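Side-chain contacts in sialyltransferase 0160 (Photobacterium damselae, PDB 4R84), which probably transfers sialic acid from a CMP-activated donor to a galactoside acceptor, as a bacterial sialyltransferase of the GT-B structural group: residues S34-D39 against E44-T49; T365-G370 against E374-Q379; L402-H407 against V412-I417. One frame throughout, in Å; residues are numbered along the deposited sequence.

Interaction 1 of 3, residues S34-D39 against E44-T49; sequences SSNSAD and ETYQLT
The phenol ring of Tyr46 meets Ala38 at a slant, the methyl lying neither squarely over a face nor at an edge, while the flat amide of Asn36 approaches the hydroxyl end of the same ring with its plane turned 47° from that of the ring. The shortest apolar approach is from Ala38 CB to Tyr46 CE2, 3.6 Å, with CZ, the carbon bearing the hydroxyl, somewhat farther at 4.1 Å from Ala38 CB. Asn36 and Tyr46 arrive from opposite directions, so that amide and phenol meet midway between the segments. Tyr46 reaches that far because its CG stands anti to the backbone N (chi1 -175°), which extends the ring toward 34-39. Alternation along the extended chain does the rest: Asn36 and Ala38 turn their side chains to the tyrosine, whereas Ser37 and Asp39 turn theirs away. The nearest alpha carbons, Ala38 CA and Tyr46 CA, are 8.8 Å apart, too far for strand pairing. The contact therefore runs from sheet to sheet, as expected of the beta sandwich of a PKD-like domain. Strand 31-41 pairs in parallel with strand 106-125, whose Leu113 also touches Tyr46, and strand 45-48 pairs antiparallel with strand 81-84, where Leu48 packs on Phe81.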
loop_
_atom_site.group_PDB
_atom_site.type_symbol
_atom_site.label_atom_id
_atom_site.label_comp_id
_atom_site.label_asym_id
_atom_site.label_seq_id
_atom_site.Cartn_x
_atom_site.Cartn_y
_atom_site.Cartn_z
ATOM N N SER A 34 -24.948 26.047 -13.604
ATOM C CA SER A 34 -24.112 24.882 -13.385
ATOM C C SER A 34 -22.712 25.309 -12.975
ATOM O O SER A 34 -22.151 26.247 -13.543
ATOM C CB SER A 34 -24.052 24.020 -14.645
ATOM O OG SER A 34 -25.299 23.400 -14.890
ATOM N N SER A 35 -22.123 24.581 -12.031
ATOM C CA SER A 35 -20.793 24.949 -11.558
ATOM C C SER A 35 -19.903 23.734 -11.473
ATOM O O SER A 35 -20.353 22.651 -11.104
ATOM C CB SER A 35 -20.868 25.620 -10.180
ATOM O OG SER A 35 -21.623 26.827 -10.212
ATOM N N ASN A 36 -18.634 23.920 -11.822
ATOM C CA ASN A 36 -17.659 22.871 -11.653
ATOM C C ASN A 36 -16.257 23.429 -11.507
ATOM O O ASN A 36 -15.987 24.591 -11.817
ATOM C CB ASN A 36 -17.708 21.877 -12.810
ATOM C CG ASN A 36 -17.203 22.467 -14.109
ATOM O OD1 ASN A 36 -17.337 23.660 -14.355
ATOM N ND2 ASN A 36 -16.600 21.630 -14.941
ATOM N N SER A 37 -15.374 22.574 -11.029
ATOM C CA SER A 37 -13.981 22.952 -10.849
ATOM C C SER A 37 -13.084 21.815 -11.299
ATOM O O SER A 37 -13.472 20.649 -11.265
ATOM C CB SER A 37 -13.703 23.313 -9.392
ATOM O OG SER A 37 -13.953 22.206 -8.550
ATOM N N ALA A 38 -11.885 22.160 -11.749
ATOM C CA ALA A 38 -10.971 21.137 -12.215
ATOM C C ALA A 38 -9.544 21.607 -12.056
ATOM O O ALA A 38 -9.266 22.801 -12.192
ATOM C CB ALA A 38 -11.262 20.794 -13.672
ATOM N N ASP A 39 -8.639 20.668 -11.773
ATOM C CA ASP A 39 -7.206 20.956 -11.828
ATOM C C ASP A 39 -6.713 20.730 -13.250
ATOM O O ASP A 39 -7.092 19.749 -13.887
ATOM C CB ASP A 39 -6.413 20.065 -10.859
ATOM C CG ASP A 39 -6.653 20.421 -9.403
ATOM O OD1 ASP A 39 -7.276 21.476 -9.137
ATOM O OD2 ASP A 39 -6.201 19.655 -8.525
ATOM N N GLU A 44 -1.024 21.255 -20.139
ATOM C CA GLU A 44 -2.117 20.420 -20.637
ATOM C C GLU A 44 -3.348 21.268 -20.980
ATOM O O GLU A 44 -3.445 22.430 -20.590
ATOM C CB GLU A 44 -2.454 19.316 -19.609
ATOM C CG GLU A 44 -1.263 18.384 -19.354
ATOM C CD GLU A 44 -1.624 17.093 -18.642
ATOM O OE1 GLU A 44 -2.786 16.930 -18.223
ATOM O OE2 GLU A 44 -0.727 16.228 -18.514
ATOM N N THR A 45 -4.279 20.678 -21.724
ATOM C CA THR A 45 -5.436 21.392 -22.251
ATOM C C THR A 45 -6.732 20.963 -21.549
ATOM O O THR A 45 -6.937 19.782 -21.251
ATOM C CB THR A 45 -5.555 21.165 -23.773
ATOM O OG1 THR A 45 -4.388 21.685 -24.430
ATOM C CG2 THR A 45 -6.803 21.849 -24.347
ATOM N N TYR A 46 -7.572 21.942 -21.240
ATOM C CA TYR A 46 -8.907 21.698 -20.720
ATOM C C TYR A 46 -9.906 22.405 -21.633
ATOM O O TYR A 46 -9.689 23.560 -21.987
ATOM C CB TYR A 46 -9.025 22.194 -19.278
ATOM C CG TYR A 46 -10.347 21.867 -18.622
ATOM C CD1 TYR A 46 -11.468 22.677 -18.823
ATOM C CD2 TYR A 46 -10.477 20.759 -17.787
ATOM C CE1 TYR A 46 -12.685 22.374 -18.221
ATOM C CE2 TYR A 46 -11.683 20.456 -17.185
ATOM C CZ TYR A 46 -12.779 21.262 -17.400
ATOM O OH TYR A 46 -13.975 20.948 -16.788
ATOM N N GLN A 47 -10.970 21.721 -22.048
ATOM C CA GLN A 47 -11.957 22.365 -22.925
ATOM C C GLN A 47 -13.062 23.049 -22.131
ATOM O O GLN A 47 -13.871 22.384 -21.487
ATOM C CB GLN A 47 -12.604 21.369 -23.888
ATOM C CG GLN A 47 -13.502 22.079 -24.914
ATOM C CD GLN A 47 -14.350 21.133 -25.748
ATOM O OE1 GLN A 47 -15.008 20.238 -25.222
ATOM N NE2 GLN A 47 -14.346 21.340 -27.057
ATOM N N LEU A 48 -13.104 24.376 -22.173
ATOM C CA LEU A 48 -14.224 25.078 -21.558
ATOM C C LEU A 48 -15.465 24.945 -22.444
ATOM O O LEU A 48 -15.417 25.175 -23.662
ATOM C CB LEU A 48 -13.879 26.544 -21.300
ATOM C CG LEU A 48 -12.924 26.717 -20.114
ATOM C CD1 LEU A 48 -12.215 28.049 -20.176
ATOM C CD2 LEU A 48 -13.619 26.536 -18.769
ATOM N N THR A 49 -16.584 24.593 -21.819
ATOM C CA THR A 49 -17.815 24.321 -22.549
ATOM C C THR A 49 -18.996 24.493 -21.596
ATOM O O THR A 49 -18.844 24.336 -20.383
ATOM C CB THR A 49 -17.807 22.893 -23.143
ATOM O OG1 THR A 49 -18.899 22.725 -24.052
ATOM C CG2 THR A 49 -17.896 21.855 -22.038
#

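Interaction 2 of 3, residues T365-G370 against E374-Q379; sequences TTWAGG and EYYAQQ
Between Thr366 and Tyr376 the backbones come within 5.7 Å, CA to CA, as an irregular loop passes along one side of the helix it is about to enter. This is a beta-alpha connection of a Rossmann-like domain in a GT-B glycosyltransferase: 365-370 follows strand 358-362 and leads into helix 373-388. Tyr376 fills the space that the loop curls around. Thr366 CB rests over one face of its ring, a CH-pi contact 4.0 Å from the ring centroid, and the backbone N of Trp367 lies over the same face, while Tyr375 of the preceding helical position covers the other. Trp367 adds a T-shaped stack in which the tyrosine offers its edge and the indole its face, the planes standing 75° apart. Tyr376 CD1 presses in over the middle of the indole, 3.4 Å from Trp367 CE2. The indole can lie across the tyrosine because its CG is tucked between the backbone N and the carbonyl carbon (chi1 55°). The indole nitrogen, Trp367 NE1, donates to the C-terminal carboxylate of Ala503, which also receives the hydroxyl of Tyr375, so the end of the chain helps to fix both aromatic groups. The Tyr376 hydroxyl reaches into the loop backbone. Its OH lies 2.9 Å from both Ala368 O, a weak hydrogen bond, and Trp367 O. The same oxygen is hydrogen-bonded to the backbone N of Glu371, and Gly369, at a phi of 124°, turns the chain around it. One helical turn on, Gln379 CB touches the rim of the indole in its plane, 3.8 Å from Trp367 CH2.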
loop_
_atom_site.group_PDB
_atom_site.type_symbol
_atom_site.label_atom_id
_atom_site.label_comp_id
_atom_site.label_asym_id
_atom_site.label_seq_id
_atom_site.Cartn_x
_atom_site.Cartn_y
_atom_site.Cartn_z
ATOM N N THR A 365 9.353 -23.103 4.635
ATOM C CA THR A 365 10.471 -23.757 3.977
ATOM C C THR A 365 11.193 -24.678 4.954
ATOM O O THR A 365 10.578 -25.554 5.549
ATOM C CB THR A 365 11.463 -22.728 3.381
ATOM O OG1 THR A 365 11.863 -21.804 4.399
ATOM C CG2 THR A 365 10.799 -21.961 2.264
ATOM N N THR A 366 12.493 -24.493 5.108
ATOM C CA THR A 366 13.267 -25.272 6.069
ATOM C C THR A 366 13.582 -24.371 7.255
ATOM O O THR A 366 13.447 -23.148 7.161
ATOM C CB THR A 366 14.563 -25.810 5.441
ATOM O OG1 THR A 366 15.329 -24.709 4.934
ATOM C CG2 THR A 366 14.250 -26.740 4.290
ATOM N N TRP A 367 13.966 -24.963 8.382
ATOM C CA TRP A 367 14.380 -24.170 9.528
ATOM C C TRP A 367 15.623 -24.798 10.170
ATOM O O TRP A 367 16.309 -25.606 9.542
ATOM C CB TRP A 367 13.214 -24.011 10.530
ATOM C CG TRP A 367 12.586 -25.294 11.009
ATOM C CD1 TRP A 367 12.948 -26.011 12.116
ATOM C CD2 TRP A 367 11.468 -25.994 10.431
ATOM N NE1 TRP A 367 12.142 -27.106 12.256
ATOM C CE2 TRP A 367 11.223 -27.123 11.239
ATOM C CE3 TRP A 367 10.652 -25.774 9.318
ATOM C CZ2 TRP A 367 10.204 -28.045 10.962
ATOM C CZ3 TRP A 367 9.632 -26.694 9.042
ATOM C CH2 TRP A 367 9.421 -27.812 9.866
ATOM N N ALA A 368 15.936 -24.415 11.403
ATOM C CA ALA A 368 17.181 -24.852 12.021
ATOM C C ALA A 368 17.223 -26.365 12.248
ATOM O O ALA A 368 16.192 -27.036 12.211
ATOM C CB ALA A 368 17.394 -24.105 13.331
ATOM N N GLY A 369 18.424 -26.909 12.435
ATOM C CA GLY A 369 18.557 -28.303 12.814
ATOM C C GLY A 369 19.430 -29.145 11.893
ATOM O O GLY A 369 19.856 -30.230 12.270
ATOM N N GLY A 370 19.681 -28.663 10.679
ATOM C CA GLY A 370 20.557 -29.380 9.764
ATOM C C GLY A 370 19.994 -30.691 9.235
ATOM O O GLY A 370 20.748 -31.599 8.855
ATOM N N GLU A 374 13.477 -33.325 3.176
ATOM C CA GLU A 374 12.379 -34.250 3.405
ATOM C C GLU A 374 11.913 -34.226 4.852
ATOM O O GLU A 374 10.728 -34.403 5.116
ATOM C CB GLU A 374 12.779 -35.673 2.997
ATOM C CG GLU A 374 12.856 -35.878 1.491
ATOM C CD GLU A 374 14.061 -35.202 0.857
ATOM O OE1 GLU A 374 15.094 -35.037 1.544
ATOM O OE2 GLU A 374 13.958 -34.806 -0.326
ATOM N N TYR A 375 12.840 -34.035 5.789
ATOM C CA TYR A 375 12.459 -33.918 7.199
ATOM C C TYR A 375 11.529 -32.731 7.417
ATOM O O TYR A 375 10.529 -32.839 8.122
ATOM C CB TYR A 375 13.696 -33.782 8.086
ATOM C CG TYR A 375 13.446 -33.346 9.525
ATOM C CD1 TYR A 375 13.293 -32.006 9.858
ATOM C CD2 TYR A 375 13.401 -34.283 10.557
ATOM C CE1 TYR A 375 13.093 -31.608 11.162
ATOM C CE2 TYR A 375 13.203 -33.887 11.869
ATOM C CZ TYR A 375 13.046 -32.555 12.166
ATOM O OH TYR A 375 12.839 -32.146 13.471
ATOM N N TYR A 376 11.852 -31.592 6.805
ATOM C CA TYR A 376 11.060 -30.392 7.041
ATOM C C TYR A 376 9.686 -30.534 6.431
ATOM O O TYR A 376 8.711 -30.061 7.010
ATOM C CB TYR A 376 11.794 -29.137 6.514
ATOM C CG TYR A 376 13.036 -28.928 7.349
ATOM C CD1 TYR A 376 12.942 -28.469 8.656
ATOM C CD2 TYR A 376 14.298 -29.259 6.858
ATOM C CE1 TYR A 376 14.078 -28.322 9.453
ATOM C CE2 TYR A 376 15.435 -29.105 7.644
ATOM C CZ TYR A 376 15.321 -28.650 8.931
ATOM O OH TYR A 376 16.454 -28.516 9.703
ATOM N N ALA A 377 9.599 -31.210 5.289
ATOM C CA ALA A 377 8.296 -31.495 4.684
ATOM C C ALA A 377 7.502 -32.446 5.569
ATOM O O ALA A 377 6.304 -32.268 5.769
ATOM C CB ALA A 377 8.466 -32.087 3.290
ATOM N N GLN A 378 8.180 -33.453 6.116
ATOM C CA GLN A 378 7.487 -34.445 6.934
ATOM C C GLN A 378 6.929 -33.844 8.224
ATOM O O GLN A 378 5.845 -34.227 8.668
ATOM C CB GLN A 378 8.410 -35.626 7.255
ATOM C CG GLN A 378 7.750 -36.735 8.099
ATOM C CD GLN A 378 6.493 -37.317 7.454
ATOM O OE1 GLN A 378 6.484 -37.643 6.266
ATOM N NE2 GLN A 378 5.434 -37.470 8.245
ATOM N N GLN A 379 7.656 -32.910 8.830
ATOM C CA GLN A 379 7.163 -32.287 10.044
ATOM C C GLN A 379 5.875 -31.526 9.782
ATOM O O GLN A 379 4.962 -31.524 10.611
ATOM C CB GLN A 379 8.202 -31.352 10.649
ATOM C CG GLN A 379 9.475 -32.056 11.090
ATOM C CD GLN A 379 9.179 -33.365 11.810
ATOM O OE1 GLN A 379 8.649 -33.368 12.910
ATOM N NE2 GLN A 379 9.572 -34.483 11.197
#

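Interaction 3 of 3, residues L402-H407 against V412-I417; sequences LFFKGH and VINDII. With CSF (cytidine-5'-monophosphate-3-fluoro-N-acetyl-neuraminic acid), chain E.
A single side-chain amide, that of Asn414, engages both backbone polar atoms of His407, one directly and one through water. Asn414 ND2 donates to His407 O at 2.9 Å, a nearly straight bond (167° at the hydrogen) that lies close to the amide plane. On its other side Asn414 OD1 takes a hydrogen from a water at 2.6 Å, and that water accepts from His407 N at 2.8 Å. One bond to His407 O and one to the water, on its two arms, hold the amide against rotation. With CG anti to its own carbonyl carbon (chi1 -67°), Asn414 bends from the first turn of its helix toward Gly406, whose lack of a side chain leaves room for the approach. Beside this polar grip, the Phe404 ring carries the apolar part of the contact. Ile417 CG2 lies over one face of its ring, 3.7 Å from Phe404 CE1, in a CH-pi contact, and Gly406 N stands over the opposite face; OD1 of Asn414 meets the ring at its edge, the amide plane steeply inclined to it. Strand 401-405 and helix 412-419 are the first two elements of a beta-alpha-beta unit in the Rossmann-like sheet, completed by strand 425-427; the C-terminal end of strand 401-405 and the loop after it line the donor pocket. There Lys405 O accepts from N4 of the cytosine at 2.9 Å, while Lys405 NZ reaches the cytosine O2 at 2.8 Å and also bonds to the carbonyls of Gly406 and Ala429. The imidazole of His407 accepts the backbone N-H of Ala409 at ND1. Its NE2 then points to the carboxylate of the 3-fluorosialic acid part, 3.0 Å from OAA of the ligand, with a weak second bond to OBA.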
loop_
_atom_site.group_PDB
_atom_site.type_symbol
_atom_site.label_atom_id
_atom_site.label_comp_id
_atom_site.label_asym_id
_atom_site.label_seq_id
_atom_site.Cartn_x
_atom_site.Cartn_y
_atom_site.Cartn_z
ATOM N N LEU A 402 -9.640 -29.351 3.063
ATOM C CA LEU A 402 -8.232 -28.963 3.156
ATOM C C LEU A 402 -7.736 -28.217 1.925
ATOM O O LEU A 402 -7.958 -28.627 0.783
ATOM C CB LEU A 402 -7.315 -30.168 3.416
ATOM C CG LEU A 402 -7.283 -30.858 4.794
ATOM C CD1 LEU A 402 -8.644 -31.109 5.414
ATOM C CD2 LEU A 402 -6.482 -32.148 4.692
ATOM N N PHE A 403 -7.080 -27.100 2.205
ATOM C CA PHE A 403 -6.409 -26.267 1.217
ATOM C C PHE A 403 -4.981 -26.035 1.691
ATOM O O PHE A 403 -4.720 -25.956 2.897
ATOM C CB PHE A 403 -7.126 -24.930 1.040
ATOM C CG PHE A 403 -8.469 -25.042 0.378
ATOM C CD1 PHE A 403 -9.586 -25.472 1.089
ATOM C CD2 PHE A 403 -8.619 -24.693 -0.955
ATOM C CE1 PHE A 403 -10.826 -25.569 0.469
ATOM C CE2 PHE A 403 -9.854 -24.791 -1.576
ATOM C CZ PHE A 403 -10.953 -25.232 -0.868
ATOM N N PHE A 404 -4.062 -25.919 0.745
ATOM C CA PHE A 404 -2.658 -25.734 1.065
ATOM C C PHE A 404 -2.144 -24.448 0.467
ATOM O O PHE A 404 -2.255 -24.238 -0.741
ATOM C CB PHE A 404 -1.835 -26.920 0.537
ATOM C CG PHE A 404 -0.350 -26.787 0.754
ATOM C CD1 PHE A 404 0.162 -26.584 2.024
ATOM C CD2 PHE A 404 0.541 -26.948 -0.305
ATOM C CE1 PHE A 404 1.532 -26.486 2.236
ATOM C CE2 PHE A 404 1.914 -26.858 -0.105
ATOM C CZ PHE A 404 2.421 -26.625 1.169
ATOM N N LYS A 405 -1.589 -23.570 1.299
ATOM C CA LYS A 405 -0.871 -22.411 0.755
ATOM C C LYS A 405 0.595 -22.572 1.107
ATOM O O LYS A 405 1.021 -22.288 2.236
ATOM C CB LYS A 405 -1.433 -21.086 1.285
ATOM C CG LYS A 405 -0.653 -19.846 0.788
ATOM C CD LYS A 405 -0.405 -19.968 -0.698
ATOM C CE LYS A 405 0.310 -18.754 -1.264
ATOM N NZ LYS A 405 1.739 -18.547 -0.875
ATOM N N GLY A 406 1.355 -23.093 0.149
ATOM C CA GLY A 406 2.760 -23.321 0.373
ATOM C C GLY A 406 3.550 -22.031 0.403
ATOM O O GLY A 406 3.118 -20.993 -0.136
ATOM N N HIS A 407 4.721 -22.090 1.031
ATOM C CA HIS A 407 5.667 -20.975 0.992
ATOM C C HIS A 407 6.163 -20.819 -0.442
ATOM O O HIS A 407 6.394 -21.804 -1.134
ATOM C CB HIS A 407 6.837 -21.235 1.957
ATOM C CG HIS A 407 7.712 -20.045 2.209
ATOM N ND1 HIS A 407 8.590 -19.545 1.268
ATOM C CD2 HIS A 407 7.868 -19.275 3.314
ATOM C CE1 HIS A 407 9.243 -18.515 1.779
ATOM N NE2 HIS A 407 8.827 -18.332 3.018
ATOM N N VAL A 412 10.351 -28.461 -3.567
ATOM C CA VAL A 412 9.883 -29.841 -3.453
ATOM C C VAL A 412 9.131 -30.083 -2.139
ATOM O O VAL A 412 8.295 -30.980 -2.050
ATOM C CB VAL A 412 11.078 -30.817 -3.599
ATOM C CG1 VAL A 412 10.661 -32.247 -3.360
ATOM C CG2 VAL A 412 11.664 -30.692 -4.998
ATOM N N ILE A 413 9.414 -29.275 -1.121
ATOM C CA ILE A 413 8.679 -29.389 0.138
ATOM C C ILE A 413 7.180 -29.247 -0.127
ATOM O O ILE A 413 6.360 -29.988 0.397
ATOM C CB ILE A 413 9.134 -28.321 1.139
ATOM C CG1 ILE A 413 10.587 -28.565 1.552
ATOM C CG2 ILE A 413 8.219 -28.291 2.343
ATOM C CD1 ILE A 413 11.100 -27.582 2.572
ATOM N N ASN A 414 6.823 -28.287 -0.969
ATOM C CA ASN A 414 5.422 -28.095 -1.311
ATOM C C ASN A 414 4.850 -29.306 -2.026
ATOM O O ASN A 414 3.722 -29.720 -1.745
ATOM C CB ASN A 414 5.242 -26.837 -2.168
ATOM C CG ASN A 414 5.549 -25.559 -1.394
ATOM O OD1 ASN A 414 5.718 -25.582 -0.171
ATOM N ND2 ASN A 414 5.609 -24.441 -2.105
ATOM N N ASP A 415 5.623 -29.882 -2.942
ATOM C CA ASP A 415 5.161 -31.075 -3.656
ATOM C C ASP A 415 4.923 -32.264 -2.720
ATOM O O ASP A 415 3.949 -32.996 -2.883
ATOM C CB ASP A 415 6.154 -31.501 -4.741
ATOM C CG ASP A 415 6.441 -30.402 -5.734
ATOM O OD1 ASP A 415 5.548 -29.572 -6.000
ATOM O OD2 ASP A 415 7.553 -30.407 -6.295
ATOM N N ILE A 416 5.834 -32.460 -1.768
ATOM C CA ILE A 416 5.733 -33.558 -0.798
ATOM C C ILE A 416 4.496 -33.399 0.068
ATOM O O ILE A 416 3.724 -34.351 0.242
ATOM C CB ILE A 416 6.987 -33.630 0.099
ATOM C CG1 ILE A 416 8.204 -34.057 -0.726
ATOM C CG2 ILE A 416 6.776 -34.609 1.263
ATOM C CD1 ILE A 416 9.517 -33.902 -0.001
ATOM N N ILE A 417 4.301 -32.194 0.599
ATOM C CA ILE A 417 3.144 -31.929 1.450
ATOM C C ILE A 417 1.830 -32.094 0.689
ATOM O O ILE A 417 0.909 -32.777 1.168
ATOM C CB ILE A 417 3.206 -30.504 2.056
ATOM C CG1 ILE A 417 4.410 -30.374 2.988
ATOM C CG2 ILE A 417 1.908 -30.148 2.793
ATOM C CD1 ILE A 417 4.725 -28.938 3.402
HETATM C C5A CSF E . 11.663 -14.776 8.742
HETATM C C4A CSF E . 11.572 -13.722 7.646
HETATM C C2A CSF E . 10.424 -15.436 6.179
HETATM O O6A CSF E . 10.523 -16.335 7.300
HETATM C C6A CSF E . 10.482 -15.725 8.585
HETATM C C3A CSF E . 11.537 -14.375 6.260
HETATM O O4A CSF E . 12.700 -12.844 7.756
HETATM N N5A CSF E . 11.604 -14.136 10.037
HETATM C C7A CSF E . 10.576 -16.835 9.614
HETATM C C8A CSF E . 9.396 -17.779 9.476
HETATM C C9A CSF E . 9.373 -18.769 10.634
HETATM O O9A CSF E . 8.223 -19.599 10.468
HETATM O O8A CSF E . 8.201 -17.000 9.522
HETATM O O7A CSF E . 11.777 -17.578 9.399
HETATM C C1A CSF E . 10.578 -16.236 4.902
HETATM O OBA CSF E . 10.416 -15.655 3.810
HETATM O OAA CSF E . 10.877 -17.452 4.963
HETATM O O1A CSF E . 9.180 -14.736 6.120
HETATM O O2A CSF E . 6.948 -14.282 7.126
HETATM N N1 CSF E . 4.136 -16.584 2.438
HETATM C C2 CSF E . 3.012 -17.116 1.788
HETATM N N3 CSF E . 2.554 -18.342 2.130
HETATM C C4 CSF E . 3.183 -19.037 3.101
HETATM C C5 CSF E . 4.309 -18.524 3.744
HETATM C C6 CSF E . 4.786 -17.268 3.383
HETATM C "C3'" CSF E . 4.741 -13.687 3.724
HETATM C "C2'" CSF E . 3.837 -14.129 2.603
HETATM C "C1'" CSF E . 4.622 -15.268 1.993
HETATM O "O4'" CSF E . 5.990 -15.093 2.372
HETATM C "C4'" CSF E . 6.108 -13.874 3.106
HETATM P PA CSF E . 7.680 -15.316 6.308
HETATM O "O5'" CSF E . 6.999 -15.192 4.879
HETATM C "C5'" CSF E . 7.216 -14.007 4.127
HETATM O "O3'" CSF E . 4.463 -12.353 4.128
HETATM O "O2'" CSF E . 3.746 -13.105 1.603
HETATM N N4 CSF E . 2.726 -20.266 3.446
HETATM O O2 CSF E . 2.444 -16.439 0.890
HETATM O O3A CSF E . 7.654 -16.770 6.694
HETATM C C10 CSF E . 12.505 -14.350 11.000
HETATM O O10 CSF E . 13.502 -15.036 10.830
HETATM C C11 CSF E . 12.198 -13.705 12.323
HETATM F F3A CSF E . 12.738 -14.988 5.991
HETATM O O HOH W 1 5.496 -24.479 2.171
#

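How the interactions relate
From the N terminus the three contacts come in series, and none encloses or crosses another. Interaction 1 closes the short link 40-43 and joins two sheets of the N-terminal PKD-like domain. Far along the chain, on the other side of its centre, interaction 2 closes the turn 371-373 at the start of helix 373-388, and interaction 3 then closes 408-411 between strand 401-405 and helix 412-419. The centres of interactions 2 and 3 lie about 13 Å apart, and they touch: Ala377 meets Ile416 between the two helices, Thr366 packs on Ile413, and Thr365 CG2 comes within 3.4 Å of His407 ND1 beside the bound donor analogue. Interaction 1 touches neither.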